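Local structure of bacteriophage virulence determinant (Salmonella enterica subsp. enterica serovar Typhimurium str. 14028S, 6GGR) at residues 21-26 / 184-189; 40-45 / 80-85; 90-95 / 170-175; 148-153 / 205-210; 160-165 / 193-198. The protein probably acts as a zinc-dependent metalloprotease effector of the PipA family that cleaves host NF-kappaB transcription factors. All coordinates share one frame; numbering follows the deposited sequence.

In the fold
From the N terminus, residues 21-26 join residues 184-189 in interaction 1, closing a long loop that encloses interactions 2 and 3. Interaction 2 closes first, laying the loop 40-45 on the end of helix 64-84; interaction 3 then opens and ties helix 86-100 to helix 160-173. The two touch through Asn93 and Met92. Interaction 4 joins strand 148-149 and its continuation to the C-terminal tail 205-210, crosses interactions 1 and 3, and encloses interaction 5, where helices 160-173 and 186-197 meet. Interaction 5 also crosses interactions 1 and 3. Helix 160-173, which holds zinc ligands His166 and His170, thus serves interactions 3 and 5, and helix 186-197 serves 1 and 5.

Interaction 1 of 5, residues 21-26 / 184-189; sequences NPSQLR and RGPVVE
Glu189 reaches from the first turn of helix 186-197; CG anti to the carbonyl carbon, and a bend at chi2 (-148°), bring its carboxylate between two arginines. Arg26 leaves its helix with CG anti to the backbone N and bends at chi3 (75°), so that it comes side-on and gives both NE and NH2 to one oxygen. Arg26 NH2 lies 2.7 Å from Glu189 OE1, nearly along the C-O axis, and Arg26 NE is 2.9 Å from the same OE1, on its anti lone pair. Arg184 repeats this side-on grip on the other oxygen, with Arg184 NE 2.8 Å from Glu189 OE2. The backbone adds a third donor to OE1: Ser23 N stands 3.1 Å from Glu189 OE1, above the carboxylate plane, at an N-H...O angle of 158°. A carboxylate held this way is probably fully ionised. Ser23 turns OG anti to its own N, where it N-caps helix 24-30 through a weak 3.3 Å bond from Arg26 N to Ser23 OG, while Glu179 is its stronger partner. Beside the cap, Pro186 CB packs 4.0 Å from Arg26 CB. The whole is a buried salt-bridge network, Arg26-Glu189-Arg184, joining two helix N-termini near the zinc ligand Asp177.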
# COMPACT_ATOMS: atom_id res chain seq x y z
N ASN B 21 13.43 14.86 -17.23
CA ASN B 21 12.03 14.58 -16.95
C ASN B 21 11.77 14.73 -15.46
O ASN B 21 11.51 13.73 -14.77
CB ASN B 21 11.61 13.19 -17.41
CG ASN B 21 10.14 12.91 -17.14
OD1 ASN B 21 9.35 13.83 -16.93
ND2 ASN B 21 9.77 11.63 -17.12
N PRO B 22 11.85 15.94 -14.92
CA PRO B 22 11.44 16.15 -13.53
C PRO B 22 9.92 16.16 -13.42
O PRO B 22 9.20 16.37 -14.39
CB PRO B 22 12.02 17.53 -13.20
CG PRO B 22 11.96 18.24 -14.50
CD PRO B 22 12.19 17.20 -15.58
N SER B 23 9.45 15.91 -12.21
CA SER B 23 8.02 16.02 -11.96
C SER B 23 7.56 17.44 -12.28
O SER B 23 8.21 18.41 -11.90
CB SER B 23 7.70 15.68 -10.51
OG SER B 23 6.34 15.97 -10.21
N GLN B 24 6.45 17.55 -13.00
CA GLN B 24 5.88 18.86 -13.30
C GLN B 24 4.89 19.33 -12.25
O GLN B 24 4.61 20.54 -12.19
CB GLN B 24 5.20 18.83 -14.68
CG GLN B 24 6.16 18.64 -15.85
CD GLN B 24 7.15 19.79 -16.00
OE1 GLN B 24 6.82 20.94 -15.71
NE2 GLN B 24 8.36 19.47 -16.44
N LEU B 25 4.38 18.43 -11.41
CA LEU B 25 3.45 18.82 -10.35
C LEU B 25 4.17 19.40 -9.14
O LEU B 25 3.69 20.36 -8.54
CB LEU B 25 2.60 17.62 -9.94
CG LEU B 25 1.56 17.16 -10.97
CD1 LEU B 25 1.12 15.74 -10.68
CD2 LEU B 25 0.37 18.10 -10.96
N ARG B 26 5.30 18.80 -8.76
CA ARG B 26 6.13 19.38 -7.71
C ARG B 26 6.61 20.77 -8.11
O ARG B 26 6.53 21.72 -7.33
CB ARG B 26 7.31 18.46 -7.41
CG ARG B 26 8.51 19.14 -6.76
CD ARG B 26 9.62 18.16 -6.43
NE ARG B 26 10.36 17.74 -7.62
CZ ARG B 26 11.33 18.45 -8.20
NH1 ARG B 26 11.68 19.63 -7.70
NH2 ARG B 26 11.94 17.99 -9.28
N ARG B 184 7.81 8.88 -11.13
CA ARG B 184 7.93 9.01 -9.68
C ARG B 184 6.76 9.75 -9.05
O ARG B 184 6.24 9.32 -8.01
CB ARG B 184 9.24 9.75 -9.33
CG ARG B 184 10.50 8.99 -9.70
CD ARG B 184 11.72 9.89 -9.61
NE ARG B 184 11.65 10.99 -10.57
CZ ARG B 184 12.12 10.93 -11.82
NH1 ARG B 184 12.70 9.83 -12.27
NH2 ARG B 184 12.00 11.99 -12.62
N GLY B 185 6.33 10.86 -9.64
CA GLY B 185 5.30 11.68 -9.04
C GLY B 185 5.90 12.71 -8.09
O GLY B 185 7.08 12.66 -7.75
N PRO B 186 5.07 13.65 -7.63
CA PRO B 186 5.60 14.76 -6.81
C PRO B 186 6.05 14.34 -5.42
O PRO B 186 7.00 14.93 -4.89
CB PRO B 186 4.43 15.74 -6.75
CG PRO B 186 3.22 14.88 -6.92
CD PRO B 186 3.62 13.77 -7.85
N VAL B 187 5.38 13.37 -4.80
CA VAL B 187 5.70 13.01 -3.42
C VAL B 187 7.04 12.29 -3.34
O VAL B 187 7.84 12.53 -2.43
CB VAL B 187 4.56 12.18 -2.81
CG1 VAL B 187 4.93 11.66 -1.42
CG2 VAL B 187 3.30 13.02 -2.75
N VAL B 188 7.29 11.37 -4.28
CA VAL B 188 8.57 10.69 -4.32
C VAL B 188 9.70 11.69 -4.52
O VAL B 188 10.71 11.67 -3.81
CB VAL B 188 8.57 9.61 -5.43
CG1 VAL B 188 9.98 9.05 -5.65
CG2 VAL B 188 7.60 8.48 -5.06
N GLU B 189 9.54 12.60 -5.49
CA GLU B 189 10.61 13.54 -5.78
C GLU B 189 10.90 14.43 -4.58
O GLU B 189 12.05 14.62 -4.19
CB GLU B 189 10.27 14.37 -7.02
CG GLU B 189 10.18 13.53 -8.29
CD GLU B 189 10.60 14.28 -9.54
OE1 GLU B 189 10.80 15.51 -9.47
OE2 GLU B 189 10.72 13.63 -10.60

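Interaction 2 of 5, residues 40-45 / 80-85; sequences LEPMCL and DAYTQS
The contact belongs to the end of helix 64-84, whose last turn is covered by the loop and short 3-10 turn that lead into helix 45-49. Tyr82 carries it. With CG anti to its backbone N (chi1 -159°), the ring extends off the helix and crosses Leu40 and Leu45 at about right angles. At the near end, Leu45 CD1 sits 3.5 Å from Tyr82 CB, and the sister methyl CD2 lies over one face of the ring, shifted toward its rim, 4.2 Å from Tyr82 CD1. At the far end, Leu40 meets the phenol: Leu40 CG is 3.3 Å from Tyr82 OH and Leu40 CB 3.9 Å from Tyr82 CZ. The same hydroxyl accepts from the backbone, with Leu40 N 3.3 Å from Tyr82 OH and an N-H...O angle of 158°. Beside the ring, Pro42 CG packs 3.7 Å from Thr83 CG2, the methyl that stands anti to its carbonyl carbon. Tyr82 OH also bonds to Asn93 OD1 on helix 86-100. As that carbonyl oxygen can only accept, the phenol is placed to accept a hydrogen bond from the loop and donate one to the helix, so a buried ring within an apolar setting keeps its polar tip satisfied at both sides.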
# COMPACT_ATOMS: atom_id res chain seq x y z
N LEU B 40 9.48 28.48 12.17
CA LEU B 40 8.75 27.69 13.15
C LEU B 40 9.73 26.98 14.07
O LEU B 40 10.88 26.72 13.72
CB LEU B 40 7.85 26.66 12.46
CG LEU B 40 7.03 27.12 11.25
CD1 LEU B 40 6.16 25.97 10.76
CD2 LEU B 40 6.18 28.33 11.58
N GLU B 41 9.25 26.66 15.28
CA GLU B 41 10.08 25.99 16.26
C GLU B 41 10.00 24.48 16.04
O GLU B 41 8.91 23.91 16.15
CB GLU B 41 9.62 26.33 17.67
CG GLU B 41 10.76 26.38 18.69
CD GLU B 41 11.13 25.01 19.23
OE1 GLU B 41 10.22 24.27 19.65
OE2 GLU B 41 12.33 24.68 19.21
N PRO B 42 11.12 23.81 15.73
CA PRO B 42 11.04 22.37 15.38
C PRO B 42 10.34 21.50 16.41
O PRO B 42 9.57 20.61 16.03
CB PRO B 42 12.51 21.98 15.23
CG PRO B 42 13.19 23.23 14.81
CD PRO B 42 12.48 24.34 15.53
N MET B 43 10.58 21.72 17.70
CA MET B 43 10.01 20.84 18.72
C MET B 43 8.50 21.02 18.89
O MET B 43 7.93 20.38 19.77
CB MET B 43 10.72 21.07 20.05
CG MET B 43 12.00 20.26 20.20
SD MET B 43 13.08 20.85 21.52
CE MET B 43 13.91 22.21 20.71
N CYS B 44 7.86 21.87 18.09
CA CYS B 44 6.41 22.03 18.11
C CYS B 44 5.75 21.56 16.82
O CYS B 44 4.52 21.68 16.69
CB CYS B 44 6.04 23.50 18.37
SG CYS B 44 6.53 24.11 19.99
N LEU B 45 6.51 21.02 15.87
CA LEU B 45 5.95 20.62 14.59
C LEU B 45 4.95 19.48 14.75
O LEU B 45 3.94 19.42 14.05
CB LEU B 45 7.06 20.21 13.63
CG LEU B 45 8.11 21.27 13.30
CD1 LEU B 45 9.30 20.63 12.60
CD2 LEU B 45 7.51 22.36 12.43
N ASP B 80 14.27 16.86 12.78
CA ASP B 80 15.47 16.74 11.95
C ASP B 80 15.23 17.29 10.55
O ASP B 80 16.09 17.98 9.99
CB ASP B 80 15.92 15.28 11.87
CG ASP B 80 16.55 14.79 13.16
OD1 ASP B 80 17.04 15.63 13.94
OD2 ASP B 80 16.55 13.56 13.39
N ALA B 81 14.07 16.98 9.96
CA ALA B 81 13.80 17.42 8.60
C ALA B 81 13.72 18.94 8.52
O ALA B 81 14.20 19.54 7.55
CB ALA B 81 12.49 16.79 8.10
N TYR B 82 13.12 19.58 9.52
CA TYR B 82 12.99 21.03 9.48
C TYR B 82 14.33 21.71 9.72
O TYR B 82 14.63 22.74 9.09
CB TYR B 82 11.97 21.48 10.52
CG TYR B 82 11.40 22.86 10.25
CD1 TYR B 82 10.32 23.02 9.39
CD2 TYR B 82 11.94 23.98 10.84
CE1 TYR B 82 9.79 24.28 9.14
CE2 TYR B 82 11.42 25.24 10.60
CZ TYR B 82 10.35 25.38 9.75
OH TYR B 82 9.84 26.63 9.51
N THR B 83 15.15 21.17 10.62
CA THR B 83 16.44 21.78 10.89
C THR B 83 17.41 21.59 9.73
O THR B 83 18.31 22.42 9.54
CB THR B 83 17.05 21.20 12.17
OG1 THR B 83 17.20 19.78 12.03
CG2 THR B 83 16.17 21.50 13.37
N GLN B 84 17.24 20.53 8.94
CA GLN B 84 18.25 20.13 7.97
C GLN B 84 17.85 20.37 6.52
O GLN B 84 18.75 20.49 5.67
CB GLN B 84 18.58 18.64 8.14
CG GLN B 84 19.22 18.30 9.48
CD GLN B 84 19.41 16.81 9.69
OE1 GLN B 84 18.63 16.16 10.40
NE2 GLN B 84 20.44 16.25 9.07
N SER B 85 16.57 20.39 6.22
CA SER B 85 16.10 20.53 4.86
C SER B 85 15.32 21.77 4.57
O SER B 85 14.26 21.95 5.03
CB SER B 85 15.21 19.32 4.47
OG SER B 85 14.73 19.41 3.19

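Interaction 3 of 5, residues 90-95 / 170-175; sequences RLMNYA and HALTHL
The tight part of this helix-helix contact centres on Leu172. Its CG is anti to the carbonyl carbon (chi1 -57°), and with chi2 near 171° the two methyls spread over helix 86-100. Leu172 CD2 takes the closest approach, 3.5 Å to Ala95 CB, where the small residue lets the backbones come near: the CA atoms of Ala95 and Leu172 are 5.4 Å apart. The same Leu172 CD2 touches Met92 SD at 4.0 Å; Met92 starts out pointing away from the partner helix, and the bend at chi2 (66°) brings its sulfur back. Leu172 CD1 rests on Met92's backbone, 4.2 Å from Met92 CA. One turn before Ala95, Leu91 crosses Thr173 obliquely, methyl to methyl, with Leu91 CD2 3.8 Å from Thr173 CG2; the Thr173 hydroxyl turns instead to Val169 O within its own helix.

On the looser side of the contact the two backbones are joined through a water. It donates to Leu91 O at 3.0 Å and to Leu172 O at 2.7 Å, bridging the two carbonyls; Leu91 O already accepts from Ala95 N. Two residues before Leu172, His170 belongs to the zinc site: its ND1 donates to Leu175 O, and its NE2 bonds to Asp177. His166 and His170, four residues apart on one helix, and Asp177 are the zinc ligands seen in this protein, with no zinc bound to this chain here; the histidine spacing is that of zincin metalloproteases.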
# COMPACT_ATOMS: atom_id res chain seq x y z
N ARG B 90 9.90 24.51 3.34
CA ARG B 90 8.94 25.15 2.45
C ARG B 90 7.57 24.48 2.54
O ARG B 90 6.55 25.15 2.71
CB ARG B 90 9.45 25.12 1.01
CG ARG B 90 10.69 25.98 0.77
CD ARG B 90 10.92 26.24 -0.72
NE ARG B 90 11.38 25.06 -1.44
CZ ARG B 90 10.60 24.25 -2.16
NH1 ARG B 90 9.29 24.47 -2.25
NH2 ARG B 90 11.12 23.20 -2.78
N LEU B 91 7.54 23.16 2.41
CA LEU B 91 6.27 22.44 2.50
C LEU B 91 5.63 22.67 3.86
O LEU B 91 4.44 23.00 3.95
CB LEU B 91 6.50 20.95 2.24
CG LEU B 91 7.23 20.64 0.92
CD1 LEU B 91 7.37 19.14 0.74
CD2 LEU B 91 6.51 21.25 -0.27
N MET B 92 6.41 22.52 4.94
CA MET B 92 5.87 22.68 6.28
C MET B 92 5.38 24.10 6.52
O MET B 92 4.28 24.32 7.03
CB MET B 92 6.93 22.30 7.32
CG MET B 92 6.45 22.40 8.76
SD MET B 92 5.16 21.19 9.12
CE MET B 92 4.39 21.95 10.55
N ASN B 93 6.21 25.09 6.18
CA ASN B 93 5.84 26.48 6.39
C ASN B 93 4.53 26.80 5.67
O ASN B 93 3.59 27.33 6.27
CB ASN B 93 6.95 27.42 5.90
CG ASN B 93 8.12 27.49 6.86
OD1 ASN B 93 8.00 27.15 8.04
ND2 ASN B 93 9.26 27.96 6.37
N TYR B 94 4.47 26.51 4.37
CA TYR B 94 3.24 26.73 3.62
C TYR B 94 2.06 26.06 4.31
O TYR B 94 1.04 26.71 4.59
CB TYR B 94 3.41 26.21 2.19
CG TYR B 94 2.31 26.57 1.20
CD1 TYR B 94 1.07 27.04 1.60
CD2 TYR B 94 2.52 26.40 -0.15
CE1 TYR B 94 0.10 27.35 0.67
CE2 TYR B 94 1.57 26.70 -1.06
CZ TYR B 94 0.35 27.17 -0.65
OH TYR B 94 -0.60 27.47 -1.59
N ALA B 95 2.18 24.77 4.60
CA ALA B 95 1.08 24.05 5.23
C ALA B 95 0.68 24.69 6.55
O ALA B 95 -0.51 24.72 6.90
CB ALA B 95 1.47 22.59 5.44
N HIS B 170 2.67 13.82 1.65
CA HIS B 170 1.29 13.75 1.18
C HIS B 170 0.42 14.75 1.93
O HIS B 170 -0.37 15.48 1.32
CB HIS B 170 0.73 12.33 1.36
CG HIS B 170 1.04 11.40 0.23
ND1 HIS B 170 0.55 11.59 -1.04
CD2 HIS B 170 1.75 10.25 0.19
CE1 HIS B 170 0.97 10.61 -1.82
NE2 HIS B 170 1.69 9.78 -1.10
N ALA B 171 0.57 14.80 3.25
CA ALA B 171 -0.31 15.61 4.09
C ALA B 171 -0.02 17.10 4.00
O ALA B 171 -0.91 17.91 4.23
CB ALA B 171 -0.20 15.15 5.54
N LEU B 172 1.22 17.48 3.65
CA LEU B 172 1.57 18.89 3.55
C LEU B 172 1.32 19.47 2.16
O LEU B 172 1.20 20.69 2.03
CB LEU B 172 3.03 19.10 3.93
CG LEU B 172 3.44 18.61 5.33
CD1 LEU B 172 4.95 18.67 5.48
CD2 LEU B 172 2.75 19.43 6.41
N THR B 173 1.24 18.62 1.13
CA THR B 173 1.02 19.08 -0.23
C THR B 173 -0.33 18.67 -0.81
O THR B 173 -0.74 19.24 -1.83
CB THR B 173 2.12 18.55 -1.16
OG1 THR B 173 2.04 17.12 -1.23
CG2 THR B 173 3.49 18.96 -0.67
N HIS B 174 -1.02 17.72 -0.19
CA HIS B 174 -2.30 17.20 -0.68
C HIS B 174 -2.17 16.63 -2.09
O HIS B 174 -3.16 16.55 -2.82
CB HIS B 174 -3.39 18.27 -0.66
CG HIS B 174 -3.67 18.82 0.71
ND1 HIS B 174 -4.12 18.03 1.75
CD2 HIS B 174 -3.55 20.07 1.21
CE1 HIS B 174 -4.27 18.78 2.83
NE2 HIS B 174 -3.93 20.02 2.53
N LEU B 175 -0.98 16.20 -2.48
CA LEU B 175 -0.74 15.65 -3.80
C LEU B 175 -0.67 14.13 -3.74
O LEU B 175 -0.37 13.53 -2.70
CB LEU B 175 0.56 16.20 -4.40
CG LEU B 175 0.67 17.73 -4.49
CD1 LEU B 175 1.96 18.13 -5.18
CD2 LEU B 175 -0.53 18.33 -5.22
O HOH W 1 3.15 22.44 1.33

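Interaction 4 of 5, residues 148-153 / 205-210; sequences YYESND and RIAYEF
A single direct hydrogen bond joins the two backbones: Ile206 N donates to Glu150 O at 3.0 Å, with an N-H...O angle of 147°, from above the carbonyl plane. Water supplies a second link, accepting from Glu150 N at 2.8 Å and from Arg205 NE at 3.1 Å, and lying within reach of Ala207 O and Tyr208 O.

The van der Waals contacts fall in two clusters. In one, Tyr149 holds CG between its N and carbonyl carbon (chi1 68°), and the fully extended Arg205 crosses Tyr149 obliquely, its CB and CG against the ring, with Tyr149 CD1 3.5 Å from Arg205 CB. In the other, Phe210 meets Tyr148 by its rim, Phe210 CZ lying 3.6 Å from Tyr148 CB in the ring plane, while Glu150 crosses Phe210 obliquely with carboxylate and ring 75° apart. Ile206 CD1 reaches Asn152 OD1 at 3.5 Å.

The polar end of Arg205 is fixed by its NH2, with Arg205 NH2 bonded to Tyr208 O at 2.9 Å, on a lone pair, and also to the backbone of another chain.

Strand 148-149 pairs with strand 156-157, so the tail 205-210 lies against a hairpin; Arg205 packs on Val188 of helix 186-197 and on zinc ligand His166 of helix 160-173.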
# COMPACT_ATOMS: atom_id res chain seq x y z
N TYR B 148 10.11 -2.71 -0.62
CA TYR B 148 11.15 -2.17 -1.46
C TYR B 148 10.75 -1.06 -2.43
O TYR B 148 9.67 -0.96 -2.80
CB TYR B 148 11.87 -3.34 -2.23
CG TYR B 148 12.66 -4.32 -1.33
CD1 TYR B 148 12.03 -5.35 -0.69
CD2 TYR B 148 14.01 -4.18 -1.11
CE1 TYR B 148 12.69 -6.21 0.09
CE2 TYR B 148 14.70 -5.03 -0.35
CZ TYR B 148 14.05 -6.07 0.26
OH TYR B 148 14.72 -6.90 1.06
N TYR B 149 11.71 -0.22 -2.74
CA TYR B 149 11.50 0.76 -3.79
C TYR B 149 12.64 0.64 -4.80
O TYR B 149 13.70 0.08 -4.52
CB TYR B 149 11.40 2.19 -3.24
CG TYR B 149 12.67 2.78 -2.65
CD1 TYR B 149 13.65 3.34 -3.46
CD2 TYR B 149 12.87 2.81 -1.27
CE1 TYR B 149 14.81 3.89 -2.91
CE2 TYR B 149 14.02 3.36 -0.72
CZ TYR B 149 14.98 3.89 -1.55
OH TYR B 149 16.12 4.44 -0.99
N GLU B 150 12.40 1.17 -6.00
CA GLU B 150 13.34 1.03 -7.10
C GLU B 150 14.35 2.17 -7.09
O GLU B 150 13.99 3.33 -6.89
CB GLU B 150 12.60 0.98 -8.43
CG GLU B 150 13.44 0.44 -9.57
CD GLU B 150 12.60 -0.16 -10.68
OE1 GLU B 150 11.57 0.45 -11.05
OE2 GLU B 150 12.95 -1.25 -11.17
N SER B 151 15.62 1.83 -7.31
CA SER B 151 16.69 2.80 -7.40
C SER B 151 17.68 2.35 -8.46
O SER B 151 17.57 1.26 -9.03
CB SER B 151 17.41 2.98 -6.06
OG SER B 151 18.37 1.94 -5.85
N ASN B 152 18.67 3.21 -8.73
CA ASN B 152 19.73 2.85 -9.67
C ASN B 152 20.68 1.81 -9.10
O ASN B 152 21.41 1.17 -9.86
CB ASN B 152 20.51 4.09 -10.09
CG ASN B 152 19.68 5.06 -10.91
OD1 ASN B 152 18.85 4.65 -11.73
ND2 ASN B 152 19.89 6.35 -10.69
N ASP B 153 20.70 1.64 -7.78
CA ASP B 153 21.54 0.65 -7.12
C ASP B 153 20.79 -0.64 -6.83
O ASP B 153 21.23 -1.43 -5.99
CB ASP B 153 22.12 1.21 -5.82
CG ASP B 153 23.03 2.39 -6.06
OD1 ASP B 153 23.57 2.53 -7.17
OD2 ASP B 153 23.20 3.19 -5.11
N ARG B 205 14.80 7.34 -5.00
CA ARG B 205 13.82 6.44 -5.59
C ARG B 205 13.52 6.91 -7.01
O ARG B 205 12.93 7.97 -7.21
CB ARG B 205 12.56 6.43 -4.73
CG ARG B 205 11.46 5.50 -5.19
CD ARG B 205 10.29 5.62 -4.24
NE ARG B 205 9.22 4.66 -4.49
CZ ARG B 205 8.08 4.63 -3.81
NH1 ARG B 205 7.87 5.50 -2.82
NH2 ARG B 205 7.16 3.72 -4.10
N ILE B 206 13.92 6.10 -8.00
CA ILE B 206 13.82 6.50 -9.40
C ILE B 206 12.45 6.22 -10.00
O ILE B 206 12.14 6.76 -11.07
CB ILE B 206 14.89 5.80 -10.25
CG1 ILE B 206 14.63 4.29 -10.34
CG2 ILE B 206 16.28 6.07 -9.68
CD1 ILE B 206 15.63 3.53 -11.20
N ALA B 207 11.62 5.41 -9.35
CA ALA B 207 10.30 5.09 -9.86
C ALA B 207 9.40 4.70 -8.70
O ALA B 207 9.86 4.15 -7.69
CB ALA B 207 10.35 3.96 -10.89
N TYR B 208 8.11 5.00 -8.84
CA TYR B 208 7.15 4.64 -7.80
C TYR B 208 6.88 3.14 -7.80
O TYR B 208 6.85 2.51 -6.74
CB TYR B 208 5.85 5.43 -7.98
CG TYR B 208 4.85 5.18 -6.88
CD1 TYR B 208 4.95 5.84 -5.65
CD2 TYR B 208 3.79 4.30 -7.05
CE1 TYR B 208 4.04 5.62 -4.64
CE2 TYR B 208 2.87 4.08 -6.05
CZ TYR B 208 3.00 4.74 -4.85
OH TYR B 208 2.09 4.53 -3.84
N GLU B 209 6.68 2.55 -8.98
CA GLU B 209 6.47 1.12 -9.11
C GLU B 209 7.68 0.47 -9.78
O GLU B 209 8.50 1.14 -10.41
CB GLU B 209 5.19 0.83 -9.91
CG GLU B 209 3.96 0.57 -9.03
CD GLU B 209 2.71 1.25 -9.54
OE1 GLU B 209 2.70 1.74 -10.69
OE2 GLU B 209 1.71 1.30 -8.78
N PHE B 210 7.78 -0.85 -9.62
CA PHE B 210 8.89 -1.59 -10.17
C PHE B 210 8.72 -1.79 -11.68
O PHE B 210 7.66 -1.56 -12.25
CB PHE B 210 9.02 -2.96 -9.49
CG PHE B 210 9.64 -2.89 -8.12
CD1 PHE B 210 10.97 -2.54 -7.96
CD2 PHE B 210 8.89 -3.20 -6.99
CE1 PHE B 210 11.54 -2.48 -6.71
CE2 PHE B 210 9.46 -3.15 -5.74
CZ PHE B 210 10.79 -2.79 -5.59
O HOH W 2 8.12 0.21 -4.63
O HOH W 3 9.71 1.96 -5.98

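Interaction 5 of 5, residues 160-165 / 193-198; sequences TTRSFI and IILKEM
Arg162 leaves helix 160-173 with CG anti to its backbone N (chi1 -177°) and curls around one methyl of Leu195. Arg162 CB lies 3.7 Å from Leu195 CD2 and Arg162 CG 4.0 Å from it. A bend about the CG-CD bond (chi3 -73°) turns NE back, so Arg162 NE comes to 3.7 Å from Leu195 CD2. The guanidinium follows: CZ and NH2 of Arg162 both come to 3.6 Å from Leu195 CD2, which presses on one guanidinium face, shifted toward its rim. Beyond, Arg162 NH1 bonds to Asn192 and NH2 to Ser202, and Tyr149 adds a cation-pi contact.

This packs the helix of zinc ligands His166 and His170 on the next helix in the chain, with short-segment axes 10.6 Å apart and N-to-C directions 136° apart.

The other Leu195 branch lies alongside Ile165, the two side chains running in opposite directions: Leu195 CD1 is 3.9 Å from Ile165 CB. One residue earlier, Ile194 CG2 meets Ile165 CG2 at 4.1 Å.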
# COMPACT_ATOMS: atom_id res chain seq x y z
N THR B 160 12.23 3.81 8.14
CA THR B 160 11.27 4.65 8.86
C THR B 160 11.30 6.08 8.34
O THR B 160 10.26 6.69 8.09
CB THR B 160 11.57 4.61 10.36
OG1 THR B 160 11.53 3.25 10.81
CG2 THR B 160 10.55 5.42 11.14
N THR B 161 12.50 6.64 8.17
CA THR B 161 12.61 8.03 7.75
C THR B 161 11.90 8.26 6.42
O THR B 161 11.03 9.13 6.32
CB THR B 161 14.08 8.43 7.66
OG1 THR B 161 14.73 8.17 8.91
CG2 THR B 161 14.21 9.92 7.34
N ARG B 162 12.25 7.47 5.40
CA ARG B 162 11.62 7.63 4.09
C ARG B 162 10.11 7.45 4.18
O ARG B 162 9.34 8.24 3.62
CB ARG B 162 12.21 6.65 3.08
CG ARG B 162 11.65 6.84 1.67
CD ARG B 162 12.40 6.02 0.62
NE ARG B 162 13.72 6.55 0.31
CZ ARG B 162 13.97 7.53 -0.56
NH1 ARG B 162 12.97 8.11 -1.22
NH2 ARG B 162 15.21 7.94 -0.77
N SER B 163 9.65 6.41 4.88
CA SER B 163 8.22 6.14 4.96
C SER B 163 7.49 7.28 5.67
O SER B 163 6.43 7.72 5.22
CB SER B 163 7.97 4.81 5.67
OG SER B 163 8.68 3.76 5.06
N PHE B 164 8.05 7.75 6.79
CA PHE B 164 7.43 8.84 7.52
C PHE B 164 7.37 10.11 6.68
O PHE B 164 6.33 10.77 6.60
CB PHE B 164 8.19 9.09 8.82
CG PHE B 164 7.74 8.24 9.97
CD1 PHE B 164 7.63 6.86 9.84
CD2 PHE B 164 7.43 8.81 11.20
CE1 PHE B 164 7.21 6.08 10.90
CE2 PHE B 164 7.01 8.04 12.26
CZ PHE B 164 6.91 6.67 12.11
N ILE B 165 8.49 10.46 6.04
CA ILE B 165 8.53 11.69 5.24
C ILE B 165 7.60 11.57 4.04
O ILE B 165 6.91 12.54 3.68
CB ILE B 165 9.98 11.98 4.80
CG1 ILE B 165 10.86 12.29 6.02
CG2 ILE B 165 10.02 13.13 3.79
CD1 ILE B 165 10.40 13.48 6.85
N ILE B 193 14.43 14.50 -2.34
CA ILE B 193 15.21 15.72 -2.12
C ILE B 193 15.37 15.99 -0.63
O ILE B 193 16.46 16.34 -0.16
CB ILE B 193 14.54 16.91 -2.83
CG1 ILE B 193 14.50 16.66 -4.34
CG2 ILE B 193 15.28 18.21 -2.51
CD1 ILE B 193 13.59 17.61 -5.09
N ILE B 194 14.27 15.87 0.13
CA ILE B 194 14.31 16.13 1.56
C ILE B 194 15.32 15.20 2.24
O ILE B 194 16.16 15.64 3.03
CB ILE B 194 12.91 15.97 2.16
CG1 ILE B 194 11.98 17.05 1.61
CG2 ILE B 194 12.94 16.03 3.69
CD1 ILE B 194 10.51 16.81 1.89
N LEU B 195 15.25 13.91 1.92
CA LEU B 195 16.14 12.94 2.56
C LEU B 195 17.60 13.24 2.25
O LEU B 195 18.46 13.16 3.14
CB LEU B 195 15.78 11.53 2.11
CG LEU B 195 14.86 10.74 3.05
CD1 LEU B 195 13.54 11.46 3.24
CD2 LEU B 195 14.65 9.34 2.53
N LYS B 196 17.92 13.58 1.00
CA LYS B 196 19.29 13.96 0.68
C LYS B 196 19.70 15.23 1.42
O LYS B 196 20.84 15.36 1.87
CB LYS B 196 19.47 14.15 -0.82
CG LYS B 196 19.50 12.85 -1.62
CD LYS B 196 20.65 11.94 -1.19
CE LYS B 196 20.78 10.73 -2.10
NZ LYS B 196 21.76 9.73 -1.58
N GLU B 197 18.77 16.19 1.55
CA GLU B 197 19.05 17.39 2.33
C GLU B 197 19.26 17.07 3.81
O GLU B 197 19.93 17.84 4.51
CB GLU B 197 17.93 18.40 2.16
CG GLU B 197 17.87 19.05 0.78
CD GLU B 197 16.76 20.10 0.66
OE1 GLU B 197 16.00 20.28 1.63
OE2 GLU B 197 16.66 20.74 -0.41
N MET B 198 18.69 15.97 4.29
CA MET B 198 18.85 15.53 5.68
C MET B 198 20.12 14.72 5.90
O MET B 198 20.39 14.31 7.03
CB MET B 198 17.65 14.68 6.11
CG MET B 198 16.33 15.44 6.19
SD MET B 198 14.95 14.33 6.54
CE MET B 198 15.28 13.95 8.26